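Local coordinates for protein GTN Reductase (Agrobacterium tumefaciens, PDB 5N6G) that probably reduces activated carbon-carbon double bonds as an FMN-dependent ene-reductase of the Old Yellow Enzyme family, and binds 2-phenylacrylic acid beside its flavin, at residues Val52-Ala66 with Ala96-Gln110. Numbering follows the deposited sequence.
Sequences VTEGTPISQQGQGYA and AQIWHVGRISHTSLQ. With FMN (flavin mononucleotide), chain B; 8OZ (2-Phenylacrylic acid), chain C.
Gly62 lays its CA squarely over the face of the His100 imidazole, a CH-pi contact with CA 3.5 Å from the ring centroid. In-plane hydrogen bonds fix the rotation of that ring: His100 NE2 donates almost straight (174°) to Gln61 OE1, 2.9 Å away, and His100 ND1 accepts from the backbone N of Gly102. Gln61 reaches His100 because its side chain runs extended, CG anti to the backbone N (chi1 -176°). The carbonyl O of Gln61 takes Gln110 NE2 from above its plane. Ser105 OG donates to a lone pair of Gln63 O, in its carbonyl plane, at 2.6 Å, while accepting from Gln110 NE2. The segments 58-66 and 100-110 follow the C-terminal ends of strands 50-57 and 94-99, parallel neighbours in the TIM barrel linked through helix 74-89 as a beta-alpha-beta crossover. Between the strands, Thr56 N donates to Gln97 O (2.8 Å) and Ile58 N to Trp99 O. At the mouth of the barrel both strands hold the flavin: the Gln97 amide pairs with the pyrimidine edge of FMN, OE1 accepting from N3 and NE2 donating to O2, and Gly55 N donates to O4. Tyr65 and Trp99 meet rim to rim, planes 17° apart; Tyr65 CD1 lies 3.7 Å from Trp99 CH2. Trp99 CZ2 approaches atom C of 2-phenylacrylic acid to 3.2 Å; Tyr65 sets one ring face against its phenyl group and hydrogen-bonds through OH to Tyr183.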
ATOM      1  N   VAL A  52      -4.110  -6.797  -3.448  1.00 12.94           N
ATOM      2  CA  VAL A  52      -3.910  -5.807  -2.394  1.00 12.38           C
ATOM      3  C   VAL A  52      -4.938  -4.718  -2.629  1.00 12.72           C
ATOM      4  O   VAL A  52      -5.016  -4.164  -3.737  1.00 15.14           O
ATOM      5  CB  VAL A  52      -2.484  -5.231  -2.397  1.00 15.20           C
ATOM      6  CG1 VAL A  52      -2.294  -4.304  -1.220  1.00 16.61           C
ATOM      7  CG2 VAL A  52      -1.453  -6.360  -2.381  1.00 16.46           C
ATOM      8  N   THR A  53      -5.738  -4.421  -1.607  1.00 13.70           N
ATOM      9  CA  THR A  53      -6.757  -3.410  -1.797  1.00 13.44           C
ATOM     10  C   THR A  53      -6.113  -2.041  -2.000  1.00 14.03           C
ATOM     11  O   THR A  53      -4.971  -1.786  -1.610  1.00 15.58           O
ATOM     12  CB  THR A  53      -7.709  -3.278  -0.602  1.00 12.28           C
ATOM     13  OG1 THR A  53      -7.018  -2.779   0.560  1.00 13.21           O
ATOM     14  CG2 THR A  53      -8.394  -4.579  -0.248  1.00 15.69           C
ATOM     15  N   GLU A  54      -6.918  -1.129  -2.534  1.00 14.70           N
ATOM     16  CA  GLU A  54      -6.658   0.296  -2.384  1.00 15.64           C
ATOM     17  C   GLU A  54      -6.305   0.610  -0.940  1.00 13.78           C
ATOM     18  O   GLU A  54      -6.786  -0.039  -0.012  1.00 13.23           O
ATOM     19  CB  GLU A  54      -7.899   1.099  -2.794  1.00 14.92           C
ATOM     20  CG  GLU A  54      -9.137   0.903  -1.908  1.00 17.49           C
ATOM     21  CD  GLU A  54     -10.444   1.104  -2.677  1.00 33.63           C
ATOM     22  OE1 GLU A  54     -10.889   2.267  -2.854  1.00 23.28           O
ATOM     23  OE2 GLU A  54     -11.031   0.086  -3.111  1.00 22.41           O
ATOM     24  N   GLY A  55      -5.506   1.647  -0.732  1.00 15.93           N
ATOM     25  CA  GLY A  55      -5.223   2.054   0.625  1.00 13.71           C
ATOM     26  C   GLY A  55      -6.503   2.279   1.391  1.00 11.99           C
ATOM     27  O   GLY A  55      -7.445   2.910   0.882  1.00 13.01           O
ATOM     28  N   THR A  56      -6.568   1.723   2.593  1.00 12.99           N
ATOM     29  CA  THR A  56      -7.768   1.799   3.416  1.00 10.66           C
ATOM     30  C   THR A  56      -7.388   2.313   4.800  1.00 13.20           C
ATOM     31  O   THR A  56      -6.661   1.626   5.543  1.00 13.85           O
ATOM     32  CB  THR A  56      -8.473   0.437   3.443  1.00 17.78           C
ATOM     33  OG1 THR A  56      -9.732   0.558   4.132  1.00 18.64           O
ATOM     34  CG2 THR A  56      -7.656  -0.653   4.060  1.00 23.33           C
ATOM     35  N   PRO A  57      -7.800   3.521   5.175  1.00 11.31           N
ATOM     36  CA  PRO A  57      -7.292   4.110   6.413  1.00 11.12           C
ATOM     37  C   PRO A  57      -7.784   3.414   7.658  1.00 13.33           C
ATOM     38  O   PRO A  57      -8.920   2.936   7.742  1.00 14.51           O
ATOM     39  CB  PRO A  57      -7.781   5.562   6.342  1.00 13.74           C
ATOM     40  CG  PRO A  57      -7.803   5.827   4.844  1.00 17.03           C
ATOM     41  CD  PRO A  57      -8.348   4.538   4.267  1.00 13.88           C
ATOM     42  N   ILE A  58      -6.888   3.395   8.651  1.00 13.26           N
ATOM     43  CA  ILE A  58      -7.182   2.815   9.963  1.00 13.49           C
ATOM     44  C   ILE A  58      -8.035   3.726  10.831  1.00 14.30           C
ATOM     45  O   ILE A  58      -8.558   3.283  11.870  1.00 15.74           O
ATOM     46  CB  ILE A  58      -5.865   2.503  10.698  1.00 16.20           C
ATOM     47  CG1 ILE A  58      -5.062   3.793  10.889  1.00 16.29           C
ATOM     48  CG2 ILE A  58      -5.050   1.482   9.918  1.00 17.60           C
ATOM     49  CD1 ILE A  58      -3.756   3.599  11.662  1.00 17.35           C
ATOM     50  N   SER A  59      -8.197   4.985  10.447  1.00 14.36           N
ATOM     51  CA  SER A  59      -8.901   5.966  11.259  1.00 14.45           C
ATOM     52  C   SER A  59      -9.240   7.139  10.360  1.00 13.98           C
ATOM     53  O   SER A  59      -8.662   7.301   9.285  1.00 14.53           O
ATOM     54  CB  SER A  59      -8.038   6.458  12.410  1.00 17.73           C
ATOM     55  OG  SER A  59      -6.906   7.121  11.861  1.00 16.98           O
ATOM     56  N   GLN A  60     -10.145   7.993  10.842  1.00 13.22           N
ATOM     57  CA  GLN A  60     -10.438   9.207  10.095  1.00 14.88           C
ATOM     58  C   GLN A  60      -9.210  10.115  10.049  1.00 17.10           C
ATOM     59  O   GLN A  60      -8.948  10.773   9.037  1.00 15.27           O
ATOM     60  CB  GLN A  60     -11.630   9.931  10.722  1.00 17.79           C
ATOM     61  CG  GLN A  60     -12.115  11.086   9.874  1.00 19.19           C
ATOM     62  CD  GLN A  60     -13.190  11.882  10.541  1.00 31.62           C
ATOM     63  OE1 GLN A  60     -13.793  11.432  11.514  1.00 32.47           O
ATOM     64  NE2 GLN A  60     -13.439  13.084  10.031  1.00 34.44           N
ATOM     65  N   GLN A  61      -8.432  10.146  11.131  1.00 14.70           N
ATOM     66  CA  GLN A  61      -7.191  10.911  11.147  1.00 14.27           C
ATOM     67  C   GLN A  61      -6.251  10.445  10.037  1.00 13.90           C
ATOM     68  O   GLN A  61      -5.517  11.256   9.460  1.00 13.84           O
ATOM     69  CB  GLN A  61      -6.528  10.755  12.511  1.00 14.43           C
ATOM     70  CG  GLN A  61      -5.274  11.557  12.757  1.00 15.41           C
ATOM     71  CD  GLN A  61      -4.454  10.970  13.897  1.00 15.74           C
ATOM     72  OE1 GLN A  61      -3.934   9.871  13.773  1.00 15.88           O
ATOM     73  NE2 GLN A  61      -4.323  11.711  14.998  1.00 20.38           N
ATOM     74  N   GLY A  62      -6.276   9.167   9.711  1.00 13.44           N
ATOM     75  CA  GLY A  62      -5.445   8.620   8.644  1.00 13.49           C
ATOM     76  C   GLY A  62      -5.930   8.830   7.234  1.00 13.81           C
ATOM     77  O   GLY A  62      -5.252   8.365   6.300  1.00 13.48           O
ATOM     78  N   GLN A  63      -7.092   9.462   7.053  1.00 12.57           N
ATOM     79  CA  GLN A  63      -7.633   9.779   5.729  1.00 13.16           C
ATOM     80  C   GLN A  63      -6.968  11.014   5.144  1.00 15.77           C
ATOM     81  O   GLN A  63      -6.848  12.038   5.818  1.00 15.00           O
ATOM     82  CB  GLN A  63      -9.134  10.072   5.788  1.00 14.09           C
ATOM     83  CG  GLN A  63      -9.996   8.859   5.990  1.00 15.11           C
ATOM     84  CD  GLN A  63     -10.336   8.142   4.703  1.00 18.40           C
ATOM     85  OE1 GLN A  63      -9.682   8.313   3.662  1.00 16.35           O
ATOM     86  NE2 GLN A  63     -11.356   7.282   4.783  1.00 17.48           N
ATOM     87  N   GLY A  64      -6.656  10.947   3.849  1.00 15.38           N
ATOM     88  CA  GLY A  64      -6.109  12.085   3.135  1.00 14.69           C
ATOM     89  C   GLY A  64      -6.816  12.476   1.857  1.00 16.22           C
ATOM     90  O   GLY A  64      -6.503  13.524   1.289  1.00 15.96           O
ATOM     91  N   TYR A  65      -7.768  11.645   1.396  1.00 15.52           N
ATOM     92  CA  TYR A  65      -8.512  11.882   0.160  1.00 14.82           C
ATOM     93  C   TYR A  65      -9.969  11.536   0.400  1.00 16.05           C
ATOM     94  O   TYR A  65     -10.297  10.675   1.220  1.00 17.61           O
ATOM     95  CB  TYR A  65      -7.994  11.034  -1.024  1.00 18.49           C
ATOM     96  CG  TYR A  65      -6.506  11.150  -1.207  1.00 15.59           C
ATOM     97  CD1 TYR A  65      -5.652  10.387  -0.449  1.00 14.30           C
ATOM     98  CD2 TYR A  65      -5.954  12.078  -2.067  1.00 20.56           C
ATOM     99  CE1 TYR A  65      -4.304  10.488  -0.570  1.00 16.85           C
ATOM    100  CE2 TYR A  65      -4.584  12.198  -2.182  1.00 19.93           C
ATOM    101  CZ  TYR A  65      -3.768  11.389  -1.436  1.00 21.24           C
ATOM    102  OH  TYR A  65      -2.396  11.494  -1.528  1.00 20.52           O
ATOM    103  N   ALA A  66     -10.836  12.168  -0.387  1.00 17.80           N
ATOM    104  CA  ALA A  66     -12.262  11.919  -0.260  1.00 19.27           C
ATOM    105  C   ALA A  66     -12.674  10.593  -0.898  1.00 16.11           C
ATOM    106  O   ALA A  66     -12.050  10.090  -1.840  1.00 17.30           O
ATOM    107  CB  ALA A  66     -13.057  13.044  -0.915  1.00 23.22           C
ATOM    108  N   ALA A  96      -5.772  -6.338   2.979  1.00 12.96           N
ATOM    109  CA  ALA A  96      -6.120  -4.928   3.100  1.00 13.61           C
ATOM    110  C   ALA A  96      -4.860  -4.095   3.257  1.00 12.32           C
ATOM    111  O   ALA A  96      -4.029  -4.391   4.129  1.00 13.69           O
ATOM    112  CB  ALA A  96      -7.022  -4.710   4.314  1.00 14.13           C
ATOM    113  N   GLN A  97      -4.716  -3.055   2.436  1.00 13.41           N
ATOM    114  CA  GLN A  97      -3.578  -2.146   2.575  1.00 11.80           C
ATOM    115  C   GLN A  97      -3.942  -1.105   3.628  1.00 10.93           C
ATOM    116  O   GLN A  97      -4.570  -0.096   3.318  1.00 17.42           O
ATOM    117  CB  GLN A  97      -3.198  -1.475   1.255  1.00 15.16           C
ATOM    118  CG  GLN A  97      -1.887  -0.717   1.459  1.00 15.50           C
ATOM    119  CD  GLN A  97      -1.448   0.172   0.322  1.00 14.39           C
ATOM    120  OE1 GLN A  97      -2.186   1.037  -0.158  1.00 16.19           O
ATOM    121  NE2 GLN A  97      -0.202   0.014  -0.069  1.00 16.13           N
ATOM    122  N   ILE A  98      -3.519  -1.327   4.865  1.00 11.81           N
ATOM    123  CA  ILE A  98      -3.956  -0.467   5.960  1.00 11.95           C
ATOM    124  C   ILE A  98      -3.065   0.773   6.000  1.00 11.89           C
ATOM    125  O   ILE A  98      -1.831   0.690   5.928  1.00 12.83           O
ATOM    126  CB  ILE A  98      -3.995  -1.234   7.296  1.00 13.47           C
ATOM    127  CG1 ILE A  98      -2.628  -1.789   7.714  1.00 14.00           C
ATOM    128  CG2 ILE A  98      -5.079  -2.352   7.205  1.00 15.64           C
ATOM    129  CD1 ILE A  98      -2.679  -2.471   9.119  1.00 18.10           C
ATOM    130  N   TRP A  99      -3.696   1.934   6.091  1.00 13.52           N
ATOM    131  CA  TRP A  99      -3.104   3.185   5.652  1.00 13.93           C
ATOM    132  C   TRP A  99      -3.244   4.273   6.711  1.00 14.42           C
ATOM    133  O   TRP A  99      -4.266   4.372   7.381  1.00 12.91           O
ATOM    134  CB  TRP A  99      -3.819   3.613   4.403  1.00 12.64           C
ATOM    135  CG  TRP A  99      -3.230   4.685   3.554  1.00 12.03           C
ATOM    136  CD1 TRP A  99      -1.952   5.169   3.555  1.00 14.64           C
ATOM    137  CD2 TRP A  99      -3.920   5.358   2.500  1.00 13.20           C
ATOM    138  NE1 TRP A  99      -1.813   6.113   2.557  1.00 12.72           N
ATOM    139  CE2 TRP A  99      -3.008   6.251   1.898  1.00 13.26           C
ATOM    140  CE3 TRP A  99      -5.228   5.289   2.012  1.00 15.26           C
ATOM    141  CZ2 TRP A  99      -3.364   7.049   0.825  1.00 15.34           C
ATOM    142  CZ3 TRP A  99      -5.588   6.077   0.961  1.00 15.13           C
ATOM    143  CH2 TRP A  99      -4.666   6.964   0.378  1.00 14.01           C
ATOM    144  N   HIS A 100      -2.211   5.089   6.845  1.00 11.75           N
ATOM    145  CA  HIS A 100      -2.299   6.372   7.525  1.00 12.60           C
ATOM    146  C   HIS A 100      -1.508   7.356   6.683  1.00 11.99           C
ATOM    147  O   HIS A 100      -0.312   7.159   6.438  1.00 13.03           O
ATOM    148  CB  HIS A 100      -1.754   6.319   8.968  1.00 13.08           C
ATOM    149  CG  HIS A 100      -2.123   7.503   9.791  1.00 13.04           C
ATOM    150  ND1 HIS A 100      -1.845   8.799   9.418  1.00 13.02           N
ATOM    151  CD2 HIS A 100      -2.756   7.580  10.986  1.00 13.34           C
ATOM    152  CE1 HIS A 100      -2.316   9.625  10.337  1.00 14.33           C
ATOM    153  NE2 HIS A 100      -2.861   8.910  11.305  1.00 14.31           N
ATOM    154  N   VAL A 101      -2.170   8.414   6.244  1.00 11.61           N
ATOM    155  CA  VAL A 101      -1.546   9.372   5.334  1.00 12.46           C
ATOM    156  C   VAL A 101      -0.617  10.371   6.000  1.00 11.56           C
ATOM    157  O   VAL A 101       0.133  11.058   5.290  1.00 11.99           O
ATOM    158  CB  VAL A 101      -2.578  10.213   4.571  1.00 12.46           C
ATOM    159  CG1 VAL A 101      -3.437   9.301   3.726  1.00 11.05           C
ATOM    160  CG2 VAL A 101      -3.434  11.048   5.513  1.00 13.53           C
ATOM    161  N   GLY A 102      -0.653  10.495   7.319  1.00 11.78           N
ATOM    162  CA  GLY A 102       0.120  11.539   7.972  1.00 11.35           C
ATOM    163  C   GLY A 102      -0.184  12.914   7.422  1.00 11.95           C
ATOM    164  O   GLY A 102      -1.339  13.342   7.351  1.00 13.45           O
ATOM    165  N   ARG A 103       0.864  13.648   7.031  1.00 11.51           N
ATOM    166  CA  ARG A 103       0.687  15.036   6.623  1.00 12.28           C
ATOM    167  C   ARG A 103      -0.061  15.221   5.301  1.00 12.09           C
ATOM    168  O   ARG A 103      -0.393  16.365   4.965  1.00 13.14           O
ATOM    169  CB  ARG A 103       2.041  15.731   6.514  1.00 13.23           C
ATOM    170  CG  ARG A 103       2.893  15.269   5.337  1.00 11.97           C
ATOM    171  CD  ARG A 103       4.249  15.969   5.375  1.00 14.80           C
ATOM    172  NE  ARG A 103       5.065  15.623   4.211  1.00 13.16           N
ATOM    173  CZ  ARG A 103       6.042  16.384   3.731  1.00 15.35           C
ATOM    174  NH1 ARG A 103       6.382  17.539   4.296  1.00 16.18           N
ATOM    175  NH2 ARG A 103       6.708  15.984   2.652  1.00 16.67           N
ATOM    176  N   ILE A 104      -0.311  14.152   4.551  1.00 13.19           N
ATOM    177  CA  ILE A 104      -0.924  14.275   3.218  1.00 12.69           C
ATOM    178  C   ILE A 104      -2.432  14.204   3.421  1.00 14.44           C
ATOM    179  O   ILE A 104      -3.085  13.191   3.164  1.00 13.81           O
ATOM    180  CB  ILE A 104      -0.406  13.208   2.261  1.00 11.66           C
ATOM    181  CG1 ILE A 104       1.130  13.205   2.235  1.00 13.72           C
ATOM    182  CG2 ILE A 104      -0.952  13.439   0.888  1.00 13.09           C
ATOM    183  CD1 ILE A 104       1.769  14.515   1.755  1.00 15.83           C
ATOM    184  N   SER A 105      -3.002  15.311   3.894  1.00 13.63           N
ATOM    185  CA  SER A 105      -4.426  15.368   4.196  1.00 14.10           C
ATOM    186  C   SER A 105      -4.870  16.830   4.218  1.00 14.71           C
ATOM    187  O   SER A 105      -4.105  17.746   3.907  1.00 14.52           O
ATOM    188  CB  SER A 105      -4.718  14.647   5.515  1.00 13.54           C
ATOM    189  OG  SER A 105      -6.114  14.504   5.786  1.00 16.71           O
ATOM    190  N   HIS A 106      -6.135  17.030   4.568  1.00 14.75           N
ATOM    191  CA  HIS A 106      -6.756  18.340   4.597  1.00 14.78           C
ATOM    192  C   HIS A 106      -7.616  18.419   5.846  1.00 15.38           C
ATOM    193  O   HIS A 106      -8.147  17.408   6.300  1.00 15.70           O
ATOM    194  CB  HIS A 106      -7.603  18.558   3.337  1.00 18.94           C
ATOM    195  CG  HIS A 106      -8.099  19.960   3.170  1.00 21.09           C
ATOM    196  ND1 HIS A 106      -9.352  20.352   3.590  1.00 28.33           N
ATOM    197  CD2 HIS A 106      -7.532  21.054   2.601  1.00 21.69           C
ATOM    198  CE1 HIS A 106      -9.524  21.631   3.316  1.00 23.66           C
ATOM    199  NE2 HIS A 106      -8.441  22.075   2.700  1.00 25.36           N
ATOM    200  N   THR A 107      -7.705  19.613   6.423  1.00 16.22           N
ATOM    201  CA  THR A 107      -8.480  19.786   7.652  1.00 16.32           C
ATOM    202  C   THR A 107      -9.922  19.307   7.502  1.00 18.14           C
ATOM    203  O   THR A 107     -10.497  18.788   8.464  1.00 20.85           O
ATOM    204  CB  THR A 107      -8.467  21.245   8.080  1.00 18.32           C
ATOM    205  OG1 THR A 107      -8.984  22.057   7.009  1.00 22.22           O
ATOM    206  CG2 THR A 107      -7.062  21.683   8.452  1.00 18.89           C
ATOM    207  N   SER A 108     -10.517  19.453   6.314  1.00 18.95           N
ATOM    208  CA  SER A 108     -11.915  19.071   6.113  1.00 20.09           C
ATOM    209  C   SER A 108     -12.148  17.561   6.235  1.00 20.12           C
ATOM    210  O   SER A 108     -13.303  17.129   6.370  1.00 25.06           O
ATOM    211  CB  SER A 108     -12.389  19.571   4.744  1.00 23.86           C
ATOM    212  OG  SER A 108     -11.705  18.867   3.724  1.00 24.11           O
ATOM    213  N   LEU A 109     -11.090  16.748   6.162  1.00 16.56           N
ATOM    214  CA  LEU A 109     -11.177  15.302   6.307  1.00 18.24           C
ATOM    215  C   LEU A 109     -10.865  14.824   7.719  1.00 21.88           C
ATOM    216  O   LEU A 109     -11.104  13.649   8.028  1.00 22.22           O
ATOM    217  CB  LEU A 109     -10.208  14.616   5.321  1.00 16.76           C
ATOM    218  CG  LEU A 109     -10.428  14.942   3.846  1.00 19.87           C
ATOM    219  CD1 LEU A 109      -9.247  14.430   2.997  1.00 19.46           C
ATOM    220  CD2 LEU A 109     -11.733  14.343   3.366  1.00 36.48           C
ATOM    221  N   GLN A 110     -10.288  15.684   8.562  1.00 17.43           N
ATOM    222  CA  GLN A 110      -9.790  15.315   9.871  1.00 17.97           C
ATOM    223  C   GLN A 110     -10.885  15.411  10.920  1.00 19.75           C
ATOM    224  O   GLN A 110     -11.790  16.249  10.813  1.00 19.65           O
ATOM    225  CB  GLN A 110      -8.641  16.235  10.271  1.00 18.43           C
ATOM    226  CG  GLN A 110      -7.423  15.978   9.422  1.00 15.65           C
ATOM    227  CD  GLN A 110      -6.828  14.630   9.689  1.00 21.09           C
ATOM    228  OE1 GLN A 110      -6.662  14.218  10.849  1.00 21.79           O
ATOM    229  NE2 GLN A 110      -6.521  13.909   8.630  1.00 18.97           N
TER
HETATM  230  N1  FMN B 401       0.087   2.682  -4.298  1.00 13.95           N
HETATM  231  C2  FMN B 401      -0.228   2.327  -3.010  1.00 14.56           C
HETATM  232  O2  FMN B 401       0.624   1.834  -2.236  1.00 13.88           O
HETATM  233  N3  FMN B 401      -1.520   2.487  -2.560  1.00 13.78           N
HETATM  234  C4  FMN B 401      -2.568   3.027  -3.282  1.00 18.21           C
HETATM  235  O4  FMN B 401      -3.699   3.084  -2.800  1.00 15.09           O
HETATM  236  C4A FMN B 401      -2.220   3.428  -4.628  1.00 15.82           C
HETATM  237  N5  FMN B 401      -3.165   3.918  -5.390  1.00 17.57           N
HETATM  238  C5A FMN B 401      -2.860   4.146  -6.721  1.00 14.45           C
HETATM  239  C6  FMN B 401      -3.880   4.556  -7.572  1.00 13.65           C
HETATM  240  C7  FMN B 401      -3.660   4.689  -8.935  1.00 16.15           C
HETATM  241  C7M FMN B 401      -4.807   5.106  -9.822  1.00 17.99           C
HETATM  242  C8  FMN B 401      -2.395   4.418  -9.468  1.00 14.99           C
HETATM  243  C8M FMN B 401      -2.138   4.490 -10.948  1.00 15.24           C
HETATM  244  C9  FMN B 401      -1.361   4.029  -8.619  1.00 13.99           C
HETATM  245  C9A FMN B 401      -1.592   3.883  -7.251  1.00 12.77           C
HETATM  246  N10 FMN B 401      -0.598   3.381  -6.384  1.00 13.01           N
HETATM  247  C10 FMN B 401      -0.872   3.170  -5.061  1.00 16.36           C
HETATM  248  C1' FMN B 401       0.669   2.918  -6.969  1.00 13.76           C
HETATM  249  C2' FMN B 401       0.504   1.542  -7.602  1.00 13.24           C
HETATM  250  O2' FMN B 401       0.218   0.556  -6.603  1.00 14.00           O
HETATM  251  C3' FMN B 401       1.731   1.095  -8.397  1.00 13.06           C
HETATM  252  O3' FMN B 401       2.883   1.132  -7.558  1.00 17.08           O
HETATM  253  C4' FMN B 401       2.006   1.951  -9.632  1.00 13.82           C
HETATM  254  O4' FMN B 401       0.827   2.053 -10.435  1.00 16.59           O
HETATM  255  C5' FMN B 401       3.175   1.428 -10.446  1.00 15.21           C
HETATM  256  O5' FMN B 401       2.886   0.109 -10.952  1.00 15.69           O
HETATM  257  P   FMN B 401       2.472  -0.216 -12.488  1.00 18.04           P
HETATM  258  O1P FMN B 401       3.659   0.211 -13.325  1.00 19.42           O
HETATM  259  O2P FMN B 401       1.260   0.656 -12.772  1.00 18.55           O
HETATM  260  O3P FMN B 401       2.198  -1.675 -12.499  1.00 17.50           O
HETATM  261  C4  8OZ C 402      -2.800   7.837  -6.111  1.00 24.17           C
HETATM  262  C5  8OZ C 402      -3.760   8.725  -5.683  1.00 23.42           C
HETATM  263  C6  8OZ C 402      -4.023   8.849  -4.337  1.00 28.31           C
HETATM  264  C7  8OZ C 402      -3.340   8.073  -3.417  1.00 21.93           C
HETATM  265  C8  8OZ C 402      -0.254   6.011  -2.967  1.00 18.48           C
HETATM  266  C   8OZ C 402      -2.435   5.674  -1.896  1.00 19.81           C
HETATM  267  O   8OZ C 402       0.282   5.165  -2.293  1.00 17.49           O
HETATM  268  C1  8OZ C 402      -1.731   6.245  -2.862  1.00 19.64           C
HETATM  269  C2  8OZ C 402      -2.383   7.160  -3.840  1.00 25.46           C
HETATM  270  C3  8OZ C 402      -2.107   7.060  -5.200  1.00 27.12           C
HETATM  271  O1  8OZ C 402       0.415   6.775  -3.797  1.00 23.76           O
HETATM  272  O   HOH W   1      -3.044  12.972   9.477  1.00 14.24           O